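Local coordinates for protein Ifi204 (Mus musculus domesticus, PDB 5YZW) that probably acts as an interferon-inducible sensor of DNA in innate immunity, recognising DNA through its HIN domains, at residues A[9-14]-A[66-71]; A[51-56]-A[81-86]; A[117-122]-A[170-175]. All coordinates share one frame; numbering follows the deposited sequence. Where two conformers were deposited one is given.

In the fold
From the N terminus, 9-14 enters strand 11-25 and strand 62-71 returns beside it; contact 1 closes that loop, joining the first and fourth strands of the first OB fold. Contact 2 opens at 51-56, inside that loop, and closes at 81-86, beyond its end, so the two cross along the chain; it sets the 3-10 turn after strand 43-48 against the short strand 83-84. Contacts 1 and 2 also meet in space, at Ser-66 and Cys-82, strands 62-71 and 83-84 being neighbours in one sheet. Contact 3 follows in series: 117-122 pairs with 170-175 in the second OB fold, closing its barrel. Its centre lies about 23 Å from that of contact 1.

Contact 1 (A[9-14]-A[66-71]); sequences GPKQVM and SDYFGC
Lys-11 NZ makes a weak hydrogen bond to Tyr-68 OH, 3.2 Å long, and it is the sole polar bond between 9-14 and 66-71. The side chains of Lys-11 and Tyr-68 cross at about a right angle. The place is the start of the first OB fold of this HIN domain, where its first strand comes up against its fourth. Opposite His-7 the fourth strand carries a G1 beta bulge, formed by Asp-67 and Tyr-68. Lys-11 leaves its backbone extended and then bends twice, with chi3 of -59° placing CE and a similar turn about the last bond placing NZ, so the end of the chain curls round to the phenol. Its CE lies 3.8 Å from Tyr-68 CZ, making the meeting partly aliphatic. The ammonium also has a cation-pi partner in Phe-44, while the tyrosine ring meets that of His-7, the two planes being only about 15° apart.

Nearer the N terminus the two backbones themselves come together. Gly-9 and Ser-66 have their CA atoms 4.3 Å apart, and a CB on Gly-9 would clash with Ser-66 CA; the positive phi of this glycine points the same way. The peptide bond from Gly-9 to Pro-10 is cis. Past it, the proline ring sets CB against the Ser-66 hydroxyl, with Pro-10 CB 3.4 Å from Ser-66 OG. On the bulge side, Tyr-68 CE2 comes to 3.9 Å from Gly-9 CA, approaching it obliquely.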
ATOM      1  N   GLY A   9     -21.063  -2.018   6.630  1.00 45.04           N
ATOM      2  CA  GLY A   9     -20.485  -3.315   6.908  1.00 38.79           C
ATOM      3  C   GLY A   9     -21.505  -4.163   7.634  1.00 51.16           C
ATOM      4  O   GLY A   9     -22.699  -3.834   7.639  1.00 46.02           O
ATOM      5  N   PRO A  10     -21.064  -5.278   8.262  1.00 48.99           N
ATOM      6  CA  PRO A  10     -19.644  -5.686   8.302  1.00 48.92           C
ATOM      7  C   PRO A  10     -19.139  -6.448   7.065  1.00 53.00           C
ATOM      8  O   PRO A  10     -19.894  -7.218   6.465  1.00 49.57           O
ATOM      9  CB  PRO A  10     -19.586  -6.590   9.533  1.00 46.48           C
ATOM     10  CG  PRO A  10     -21.009  -7.258   9.580  1.00 52.01           C
ATOM     11  CD  PRO A  10     -21.957  -6.235   8.958  1.00 52.81           C
ATOM     12  N   LYS A  11     -17.880  -6.208   6.682  1.00 43.74           N
ATOM     13  CA  LYS A  11     -17.187  -7.022   5.682  1.00 45.94           C
ATOM     14  C   LYS A  11     -16.266  -7.994   6.405  1.00 47.71           C
ATOM     15  O   LYS A  11     -15.450  -7.580   7.238  1.00 45.97           O
ATOM     16  CB  LYS A  11     -16.355  -6.171   4.705  1.00 42.52           C
ATOM     17  CG  LYS A  11     -15.837  -6.970   3.466  1.00 40.88           C
ATOM     18  CD  LYS A  11     -14.829  -6.155   2.566  1.00 37.96           C
ATOM     19  CE  LYS A  11     -15.460  -4.884   2.054  1.00 39.09           C
ATOM     20  NZ  LYS A  11     -16.706  -5.171   1.276  1.00 38.76           N
ATOM     21  N   GLN A  12     -16.377  -9.274   6.070  1.00 42.37           N
ATOM     22  CA  GLN A  12     -15.634 -10.336   6.739  1.00 46.48           C
ATOM     23  C   GLN A  12     -14.457 -10.720   5.867  1.00 47.15           C
ATOM     24  O   GLN A  12     -14.652 -11.199   4.748  1.00 48.27           O
ATOM     25  CB  GLN A  12     -16.511 -11.568   6.994  1.00 50.07           C
ATOM     26  CG  GLN A  12     -17.227 -11.576   8.317  1.00 63.62           C
ATOM     27  CD  GLN A  12     -17.956 -12.889   8.567  1.00 74.26           C
ATOM     28  OE1 GLN A  12     -17.645 -13.914   7.947  1.00 76.95           O
ATOM     29  NE2 GLN A  12     -18.912 -12.870   9.499  1.00 62.27           N
ATOM     30  N   VAL A  13     -13.236 -10.521   6.374  1.00 46.76           N
ATOM     31  CA  VAL A  13     -12.040 -10.683   5.550  1.00 44.65           C
ATOM     32  C   VAL A  13     -10.948 -11.438   6.295  1.00 48.16           C
ATOM     33  O   VAL A  13     -10.901 -11.475   7.527  1.00 49.37           O
ATOM     34  CB  VAL A  13     -11.479  -9.328   5.037  1.00 40.63           C
ATOM     35  CG1 VAL A  13     -12.522  -8.585   4.245  1.00 38.36           C
ATOM     36  CG2 VAL A  13     -11.003  -8.454   6.203  1.00 34.94           C
ATOM     37  N   MET A  14     -10.046 -12.023   5.515  1.00 44.61           N
ATOM     38  CA  MET A  14      -8.783 -12.511   6.034  1.00 45.96           C
ATOM     39  C   MET A  14      -7.686 -11.492   5.739  1.00 44.72           C
ATOM     40  O   MET A  14      -7.579 -10.998   4.616  1.00 43.85           O
ATOM     41  CB  MET A  14      -8.406 -13.860   5.428  1.00 51.19           C
ATOM     42  CG  MET A  14      -7.244 -14.488   6.186  1.00 62.93           C
ATOM     43  SD  MET A  14      -6.628 -16.028   5.510  1.00 72.14           S
ATOM     44  CE  MET A  14      -7.672 -17.229   6.359  1.00 71.05           C
ATOM     45  N   SER A  66     -16.464  -2.790   9.957  1.00 45.43           N
ATOM     46  CA  SER A  66     -17.679  -1.992   9.816  1.00 44.24           C
ATOM     47  C   SER A  66     -17.357  -0.503   9.783  1.00 50.34           C
ATOM     48  O   SER A  66     -16.237  -0.083  10.062  1.00 50.27           O
ATOM     49  CB  SER A  66     -18.663  -2.290  10.964  1.00 55.62           C
ATOM     50  OG  SER A  66     -18.798  -3.682  11.157  1.00 48.87           O
ATOM     51  N   ASP A  67     -18.400   0.281   9.498  1.00 51.39           N
ATOM     52  CA  ASP A  67     -18.321   1.729   9.352  0.52 51.39           C
ATOM     53  C   ASP A  67     -17.012   2.163   8.711  1.00 53.30           C
ATOM     54  O   ASP A  67     -16.229   2.884   9.344  1.00 46.37           O
ATOM     55  CB  ASP A  67     -18.506   2.409  10.709  0.52 52.60           C
ATOM     56  CG  ASP A  67     -19.880   2.141  11.309  0.52 54.03           C
ATOM     57  OD1 ASP A  67     -20.885   2.628  10.741  0.52 49.60           O
ATOM     58  OD2 ASP A  67     -19.957   1.433  12.336  0.52 56.36           O
ATOM     59  N   TYR A  68     -16.763   1.729   7.484  1.00 44.94           N
ATOM     60  CA  TYR A  68     -15.529   2.018   6.779  1.00 45.52           C
ATOM     61  C   TYR A  68     -15.853   2.896   5.585  1.00 45.65           C
ATOM     62  O   TYR A  68     -17.010   3.022   5.177  1.00 49.86           O
ATOM     63  CB  TYR A  68     -14.829   0.725   6.344  1.00 37.34           C
ATOM     64  CG  TYR A  68     -15.654  -0.188   5.441  1.00 43.99           C
ATOM     65  CD1 TYR A  68     -15.612  -0.049   4.056  1.00 43.44           C
ATOM     66  CD2 TYR A  68     -16.452  -1.199   5.969  1.00 50.04           C
ATOM     67  CE1 TYR A  68     -16.346  -0.875   3.221  1.00 44.06           C
ATOM     68  CE2 TYR A  68     -17.197  -2.049   5.124  1.00 40.03           C
ATOM     69  CZ  TYR A  68     -17.134  -1.876   3.766  1.00 42.13           C
ATOM     70  OH  TYR A  68     -17.849  -2.677   2.911  1.00 40.59           O
ATOM     71  N   PHE A  69     -14.827   3.521   5.041  1.00 44.03           N
ATOM     72  CA  PHE A  69     -15.003   4.500   3.986  1.00 46.72           C
ATOM     73  C   PHE A  69     -14.193   4.087   2.771  1.00 50.67           C
ATOM     74  O   PHE A  69     -13.054   3.622   2.912  1.00 58.96           O
ATOM     75  CB  PHE A  69     -14.566   5.884   4.438  1.00 48.08           C
ATOM     76  CG  PHE A  69     -15.451   6.484   5.476  1.00 52.72           C
ATOM     77  CD1 PHE A  69     -15.306   6.144   6.810  1.00 58.84           C
ATOM     78  CD2 PHE A  69     -16.434   7.398   5.116  1.00 50.14           C
ATOM     79  CE1 PHE A  69     -16.130   6.696   7.768  1.00 65.48           C
ATOM     80  CE2 PHE A  69     -17.257   7.959   6.068  1.00 55.01           C
ATOM     81  CZ  PHE A  69     -17.107   7.606   7.397  1.00 64.45           C
ATOM     82  N   GLY A  70     -14.783   4.251   1.597  1.00 43.12           N
ATOM     83  CA  GLY A  70     -14.086   4.044   0.347  1.00 37.49           C
ATOM     84  C   GLY A  70     -13.598   5.370  -0.192  1.00 46.14           C
ATOM     85  O   GLY A  70     -14.380   6.304  -0.369  1.00 59.29           O
ATOM     86  N   CYS A  71     -12.295   5.453  -0.449  1.00 46.77           N
ATOM     87  CA  CYS A  71     -11.690   6.699  -0.909  1.00 43.35           C
ATOM     88  C   CYS A  71     -10.466   6.339  -1.736  1.00 41.84           C
ATOM     89  O   CYS A  71      -9.617   5.584  -1.265  1.00 45.28           O
ATOM     90  CB  CYS A  71     -11.298   7.604   0.281  1.00 39.03           C
ATOM     91  SG  CYS A  71     -10.605   9.193  -0.273  1.00 70.70           S
TER

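Contact 2 (A[51-56]-A[81-86])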
ATOM      1  N   THR A  51      -4.093   3.150  14.779  1.00 44.67           N
ATOM      2  CA  THR A  51      -3.103   2.085  14.809  1.00 43.50           C
ATOM      3  C   THR A  51      -3.201   1.231  16.057  1.00 47.31           C
ATOM      4  O   THR A  51      -2.447   0.252  16.173  1.00 45.24           O
ATOM      5  CB  THR A  51      -1.687   2.669  14.635  1.00 39.08           C
ATOM      6  OG1 THR A  51      -1.428   3.637  15.660  1.00 43.90           O
ATOM      7  CG2 THR A  51      -1.601   3.347  13.281  1.00 38.56           C
ATOM      8  N   ALA A  52      -4.133   1.527  16.969  1.00 43.77           N
ATOM      9  CA  ALA A  52      -4.428   0.541  18.003  1.00 53.30           C
ATOM     10  C   ALA A  52      -4.803  -0.794  17.376  1.00 53.15           C
ATOM     11  O   ALA A  52      -4.557  -1.853  17.965  1.00 45.92           O
ATOM     12  CB  ALA A  52      -5.548   1.027  18.931  1.00 45.31           C
ATOM     13  N   LEU A  53      -5.349  -0.761  16.165  1.00 42.79           N
ATOM     14  CA  LEU A  53      -5.759  -1.967  15.455  1.00 46.47           C
ATOM     15  C   LEU A  53      -4.588  -2.833  14.990  1.00 55.59           C
ATOM     16  O   LEU A  53      -4.838  -3.906  14.425  1.00 45.97           O
ATOM     17  CB  LEU A  53      -6.625  -1.574  14.259  1.00 44.20           C
ATOM     18  CG  LEU A  53      -8.037  -1.118  14.626  1.00 45.40           C
ATOM     19  CD1 LEU A  53      -8.782  -0.595  13.400  1.00 42.85           C
ATOM     20  CD2 LEU A  53      -8.784  -2.296  15.228  1.00 44.59           C
ATOM     21  N   LYS A  54      -3.336  -2.400  15.205  1.00 46.93           N
ATOM     22  CA  LYS A  54      -2.183  -3.225  14.850  1.00 54.66           C
ATOM     23  C   LYS A  54      -2.314  -4.649  15.398  1.00 42.57           C
ATOM     24  O   LYS A  54      -1.996  -5.622  14.705  1.00 45.17           O
ATOM     25  CB  LYS A  54      -0.902  -2.551  15.361  1.00 57.39           C
ATOM     26  CG  LYS A  54       0.384  -3.355  15.215  1.00 58.58           C
ATOM     27  CD  LYS A  54       1.509  -2.693  16.035  1.00 57.13           C
ATOM     28  CE  LYS A  54       2.806  -3.475  15.942  1.00 57.82           C
ATOM     29  NZ  LYS A  54       3.966  -2.693  16.456  1.00 58.40           N
ATOM     30  N   SER A  55      -2.820  -4.798  16.626  1.00 48.85           N
ATOM     31  CA  SER A  55      -2.987  -6.130  17.209  1.00 52.91           C
ATOM     32  C   SER A  55      -4.005  -6.999  16.479  1.00 51.43           C
ATOM     33  O   SER A  55      -4.028  -8.209  16.709  1.00 51.48           O
ATOM     34  CB  SER A  55      -3.403  -6.030  18.680  1.00 61.65           C
ATOM     35  OG  SER A  55      -4.649  -5.371  18.802  1.00 57.30           O
ATOM     36  N   LYS A  56      -4.842  -6.441  15.615  1.00 50.24           N
ATOM     37  CA  LYS A  56      -5.811  -7.261  14.897  1.00 54.98           C
ATOM     38  C   LYS A  56      -5.467  -7.501  13.433  1.00 51.77           C
ATOM     39  O   LYS A  56      -5.958  -8.477  12.842  1.00 45.53           O
ATOM     40  CB  LYS A  56      -7.206  -6.632  14.998  1.00 57.83           C
ATOM     41  CG  LYS A  56      -7.786  -6.797  16.408  1.00 62.56           C
ATOM     42  CD  LYS A  56      -9.070  -6.018  16.593  1.00 65.81           C
ATOM     43  CE  LYS A  56      -9.442  -5.943  18.072  1.00 68.19           C
ATOM     44  NZ  LYS A  56     -10.774  -5.294  18.236  1.00 78.39           N
ATOM     45  N   SER A  81     -13.165   0.666  17.113  1.00 52.73           N
ATOM     46  CA  SER A  81     -14.480   0.024  17.196  1.00 62.40           C
ATOM     47  C   SER A  81     -14.966  -0.521  15.856  1.00 60.36           C
ATOM     48  O   SER A  81     -15.950  -1.272  15.837  1.00 57.77           O
ATOM     49  CB  SER A  81     -15.533   1.003  17.741  1.00 62.86           C
ATOM     50  OG  SER A  81     -15.379   2.281  17.143  1.00 66.63           O
ATOM     51  N   CYS A  82     -14.304  -0.173  14.750  1.00 46.98           N
ATOM     52  CA  CYS A  82     -14.738  -0.629  13.434  1.00 52.39           C
ATOM     53  C   CYS A  82     -14.474  -2.112  13.203  1.00 50.55           C
ATOM     54  O   CYS A  82     -15.028  -2.682  12.258  1.00 51.14           O
ATOM     55  CB  CYS A  82     -14.021   0.162  12.316  1.00 51.91           C
ATOM     56  SG  CYS A  82     -14.265   1.969  12.309  1.00 55.04           S
ATOM     57  N   VAL A  83     -13.606  -2.736  13.996  1.00 47.82           N
ATOM     58  CA  VAL A  83     -13.077  -4.064  13.689  1.00 51.27           C
ATOM     59  C   VAL A  83     -13.280  -4.981  14.893  1.00 53.20           C
ATOM     60  O   VAL A  83     -13.010  -4.587  16.031  1.00 55.42           O
ATOM     61  CB  VAL A  83     -11.578  -3.996  13.313  1.00 52.79           C
ATOM     62  CG1 VAL A  83     -11.061  -5.379  12.949  1.00 50.23           C
ATOM     63  CG2 VAL A  83     -11.332  -2.994  12.152  1.00 37.36           C
ATOM     64  N   SER A  84     -13.773  -6.199  14.644  1.00 52.80           N
ATOM     65  CA  SER A  84     -13.847  -7.252  15.661  1.00 54.18           C
ATOM     66  C   SER A  84     -13.259  -8.525  15.060  1.00 50.86           C
ATOM     67  O   SER A  84     -13.205  -8.668  13.833  1.00 51.04           O
ATOM     68  CB  SER A  84     -15.290  -7.479  16.142  1.00 67.04           C
ATOM     69  OG  SER A  84     -16.073  -7.996  15.090  1.00 74.11           O
ATOM     70  N   ASP A  85     -12.772  -9.446  15.926  1.00 57.36           N
ATOM     71  CA  ASP A  85     -12.022 -10.598  15.415  1.00 65.38           C
ATOM     72  C   ASP A  85     -12.211 -11.910  16.196  1.00 70.03           C
ATOM     73  O   ASP A  85     -11.300 -12.749  16.204  1.00 70.01           O
ATOM     74  CB  ASP A  85     -10.519 -10.284  15.371  1.00 71.31           C
ATOM     75  CG  ASP A  85      -9.830 -10.414  16.737  1.00 79.88           C
ATOM     76  OD1 ASP A  85     -10.416 -10.011  17.772  1.00 70.51           O
ATOM     77  OD2 ASP A  85      -8.681 -10.912  16.762  1.00 89.98           O
ATOM     78  N   VAL A  86     -13.365 -12.154  16.806  1.00 67.73           N
ATOM     79  CA  VAL A  86     -13.521 -13.353  17.634  1.00 77.12           C
ATOM     80  C   VAL A  86     -14.346 -14.388  16.871  1.00 85.25           C
ATOM     81  O   VAL A  86     -15.575 -14.296  16.812  1.00 94.75           O
ATOM     82  CB  VAL A  86     -14.131 -13.032  18.999  1.00 69.77           C
ATOM     83  CG1 VAL A  86     -14.298 -14.327  19.823  1.00 73.26           C
ATOM     84  CG2 VAL A  86     -13.252 -12.034  19.738  1.00 65.33           C
TER
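The flat group here is the carboxylate of Asp-85, and the side chain of Lys-56 passes over one of its faces at about a right angle to the aspartate side chain. Lys-56 CG stands almost directly above Asp-85 CG at 4.2 Å, and Lys-56 CE is the same 4.2 Å from Asp-85 OD1. The other oxygen, OD2, takes a hydrogen bond from Asn-61 ND2, which also bonds to the carbonyl oxygen of Lys-56 and so ties backbone and carboxylate together.

Opposite charges are near each other without pairing: Lys-56 NZ stays 4.8 Å from Asp-85 OD1. The ammonium instead gives a weak hydrogen bond of 3.2 Å to Val-83 O. It gets there because the lysine is extended beyond CG, which lies anti to the carbonyl carbon (chi1 -72°), and the CD of the same chain brushes Val-83 CG1 on the way. An alanine here would probably leave the carbonyl of Val-83 without this donor and strip both the aliphatic cover and the nearby positive charge from the Asp-85 carboxylate.

Next to the lysine, Leu-53 and Val-83 make a small apolar patch. Leu-53 puts CD1 3.7 Å from Val-83 CG2, and its other methyl, Leu-53 CD2, is 3.8 Å from Val-83 CB, so both methyls of the leucine rest against the CB-CG2 branch of the valine. The carbonyl oxygen of Leu-53 accepts the backbone bond from Lys-56 N, at the end of the 3-10 turn.

This turn lies between strands 43-48 and 62-71, where many OB folds carry a helix. Leu-53 and Val-83 both pack on Ile-77 of strand 74-77, while Val-83 and Asp-85 rest on Ile-63 of strand 62-71.

Contact 3 (A[117-122]-A[170-175])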
ATOM      1  N   GLY A 117      -2.225   9.276 -12.034  1.00 46.90           N
ATOM      2  CA  GLY A 117      -2.849   9.624 -10.775  1.00 49.99           C
ATOM      3  C   GLY A 117      -3.373   8.432  -9.999  1.00 48.68           C
ATOM      4  O   GLY A 117      -3.779   8.597  -8.847  1.00 47.26           O
ATOM      5  N   THR A 118      -3.376   7.245 -10.576  1.00 46.13           N
ATOM      6  CA  THR A 118      -3.750   6.088  -9.781  1.00 49.81           C
ATOM      7  C   THR A 118      -2.627   5.750  -8.802  1.00 50.62           C
ATOM      8  O   THR A 118      -1.458   6.094  -9.005  1.00 51.87           O
ATOM      9  CB  THR A 118      -4.060   4.905 -10.691  1.00 55.52           C
ATOM     10  OG1 THR A 118      -2.987   4.748 -11.623  1.00 52.88           O
ATOM     11  CG2 THR A 118      -5.339   5.167 -11.477  1.00 60.06           C
ATOM     12  N   PHE A 119      -2.993   5.091  -7.715  1.00 40.43           N
ATOM     13  CA  PHE A 119      -2.040   4.716  -6.679  1.00 47.38           C
ATOM     14  C   PHE A 119      -1.593   3.269  -6.858  1.00 49.06           C
ATOM     15  O   PHE A 119      -2.398   2.385  -7.145  1.00 47.53           O
ATOM     16  CB  PHE A 119      -2.659   4.954  -5.307  1.00 45.81           C
ATOM     17  CG  PHE A 119      -3.087   6.381  -5.109  1.00 45.06           C
ATOM     18  CD1 PHE A 119      -2.157   7.367  -4.816  1.00 44.06           C
ATOM     19  CD2 PHE A 119      -4.412   6.750  -5.282  1.00 45.84           C
ATOM     20  CE1 PHE A 119      -2.541   8.693  -4.659  1.00 54.21           C
ATOM     21  CE2 PHE A 119      -4.807   8.065  -5.110  1.00 44.19           C
ATOM     22  CZ  PHE A 119      -3.862   9.048  -4.805  1.00 49.40           C
ATOM     23  N   VAL A 120      -0.296   3.040  -6.711  1.00 40.81           N
ATOM     24  CA  VAL A 120       0.356   1.805  -7.131  1.00 46.59           C
ATOM     25  C   VAL A 120       1.138   1.241  -5.949  1.00 42.78           C
ATOM     26  O   VAL A 120       1.694   1.999  -5.145  1.00 47.61           O
ATOM     27  CB  VAL A 120       1.284   2.057  -8.346  1.00 49.13           C
ATOM     28  CG1 VAL A 120       2.116   0.816  -8.682  1.00 46.20           C
ATOM     29  CG2 VAL A 120       0.467   2.493  -9.552  1.00 50.76           C
ATOM     30  N   SER A 121       1.167  -0.089  -5.841  1.00 43.24           N
ATOM     31  CA  SER A 121       1.948  -0.811  -4.850  1.00 41.56           C
ATOM     32  C   SER A 121       2.720  -1.892  -5.582  1.00 44.17           C
ATOM     33  O   SER A 121       2.193  -2.498  -6.516  1.00 52.08           O
ATOM     34  CB  SER A 121       1.048  -1.460  -3.789  1.00 43.80           C
ATOM     35  OG  SER A 121       0.645  -0.512  -2.813  1.00 46.01           O
ATOM     36  N   GLY A 122       3.958  -2.139  -5.178  1.00 49.61           N
ATOM     37  CA  GLY A 122       4.783  -3.094  -5.897  1.00 57.38           C
ATOM     38  C   GLY A 122       6.176  -3.173  -5.312  1.00 58.70           C
ATOM     39  O   GLY A 122       6.623  -2.274  -4.592  1.00 57.47           O
ATOM     40  N   CYS A 170       1.318   2.500  -2.035  1.00 40.62           N
ATOM     41  CA  CYS A 170       0.538   3.718  -2.234  1.00 34.93           C
ATOM     42  C   CYS A 170       1.416   4.870  -2.728  1.00 39.38           C
ATOM     43  O   CYS A 170       1.488   5.927  -2.105  1.00 40.58           O
ATOM     44  CB  CYS A 170      -0.191   4.109  -0.949  1.00 32.84           C
ATOM     45  SG  CYS A 170      -1.424   5.433  -1.169  1.00 44.90           S
ATOM     46  N   PHE A 171       2.080   4.640  -3.863  1.00 41.33           N
ATOM     47  CA  PHE A 171       2.744   5.686  -4.636  1.00 43.13           C
ATOM     48  C   PHE A 171       1.860   6.129  -5.799  1.00 49.75           C
ATOM     49  O   PHE A 171       1.082   5.340  -6.336  1.00 49.40           O
ATOM     50  CB  PHE A 171       4.087   5.190  -5.169  1.00 39.78           C
ATOM     51  CG  PHE A 171       5.190   5.280  -4.184  1.00 40.48           C
ATOM     52  CD1 PHE A 171       5.128   4.610  -2.981  1.00 41.60           C
ATOM     53  CD2 PHE A 171       6.331   6.043  -4.472  1.00 47.00           C
ATOM     54  CE1 PHE A 171       6.158   4.691  -2.059  1.00 46.67           C
ATOM     55  CE2 PHE A 171       7.349   6.136  -3.552  1.00 55.41           C
ATOM     56  CZ  PHE A 171       7.265   5.465  -2.342  1.00 50.40           C
ATOM     57  N   GLU A 172       1.991   7.395  -6.212  1.00 50.50           N
ATOM     58  CA  GLU A 172       1.132   7.908  -7.281  1.00 43.13           C
ATOM     59  C   GLU A 172       1.818   7.799  -8.630  1.00 53.67           C
ATOM     60  O   GLU A 172       2.956   8.244  -8.798  1.00 54.58           O
ATOM     61  CB  GLU A 172       0.701   9.358  -7.045  1.00 49.36           C
ATOM     62  CG  GLU A 172      -0.235   9.892  -8.149  1.00 47.24           C
ATOM     63  CD  GLU A 172      -0.812  11.284  -7.864  1.00 62.20           C
ATOM     64  OE1 GLU A 172      -0.546  11.845  -6.783  1.00 60.63           O
ATOM     65  OE2 GLU A 172      -1.518  11.833  -8.743  1.00 66.96           O
ATOM     66  N   LEU A 173       1.102   7.233  -9.595  1.00 44.03           N
ATOM     67  CA  LEU A 173       1.635   7.039 -10.935  1.00 47.42           C
ATOM     68  C   LEU A 173       1.460   8.342 -11.693  1.00 46.17           C
ATOM     69  O   LEU A 173       0.344   8.864 -11.793  1.00 48.46           O
ATOM     70  CB  LEU A 173       0.909   5.894 -11.644  1.00 51.33           C
ATOM     71  CG  LEU A 173       1.192   5.731 -13.130  1.00 52.78           C
ATOM     72  CD1 LEU A 173       2.603   5.209 -13.228  1.00 44.10           C
ATOM     73  CD2 LEU A 173       0.224   4.732 -13.778  1.00 52.60           C
ATOM     74  N   THR A 174       2.557   8.897 -12.191  1.00 46.46           N
ATOM     75  CA  THR A 174       2.503  10.147 -12.925  1.00 49.83           C
ATOM     76  C   THR A 174       3.371  10.011 -14.166  1.00 58.26           C
ATOM     77  O   THR A 174       4.162   9.071 -14.297  1.00 49.10           O
ATOM     78  CB  THR A 174       2.968  11.333 -12.062  1.00 56.65           C
ATOM     79  OG1 THR A 174       4.385  11.292 -11.929  1.00 59.44           O
ATOM     80  CG2 THR A 174       2.362  11.267 -10.652  1.00 51.26           C
ATOM     81  N   SER A 175       3.217  10.952 -15.091  1.00 59.25           N
ATOM     82  CA  SER A 175       4.121  10.998 -16.226  1.00 63.21           C
ATOM     83  C   SER A 175       4.556  12.430 -16.485  1.00 64.91           C
ATOM     84  O   SER A 175       3.877  13.390 -16.111  1.00 57.03           O
ATOM     85  CB  SER A 175       3.489  10.381 -17.486  1.00 69.53           C
ATOM     86  OG  SER A 175       2.470  11.202 -18.014  1.00 73.96           O
TER
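Four backbone hydrogen bonds join Gly-117, Thr-118 and Val-120 to Phe-171 and Leu-173. Leu-173 N reaches Thr-118 O in 2.9 Å with a nearly straight N-H...O angle of 171°, and Val-120 N meets Phe-171 O at 2.7 Å. Phe-119 and Glu-172 form the antiparallel non-hydrogen-bonded pair between them; there Phe-119 CA comes within 3.2 Å of Phe-171 O in a CA-H...O contact.

On the Phe-119 side of the sheet, Cys-170 SG sits 4.9 Å from the centroid of the Phe-119 ring, an oblique sulfur-aromatic contact. Glu-172 CB touches the same ring at Phe-119 CE1. Beyond CB the glutamate runs extended over Gly-117, bringing Glu-172 OE2 to 3.3 Å from Gly-117 CA. On the other face Val-120 CG2 packs on Leu-173 CB.

Behind these contacts is a G1 beta bulge: Cys-170 and Phe-171 both face Val-120, where the chain turns a corner at Cys-170. Thr-118 OG1 bonds back to Ala-115 O.

The pairing closes the second OB barrel between strands 119-132 and 171-175. Val-120 and Phe-171 pack on Leu-182 of strand 180-183, whereas Phe-119 and Cys-170 lie against Phe-74 of strand 74-77, and Cys-170 touches Lys-47 of strand 43-48, so this corner faces the first OB fold.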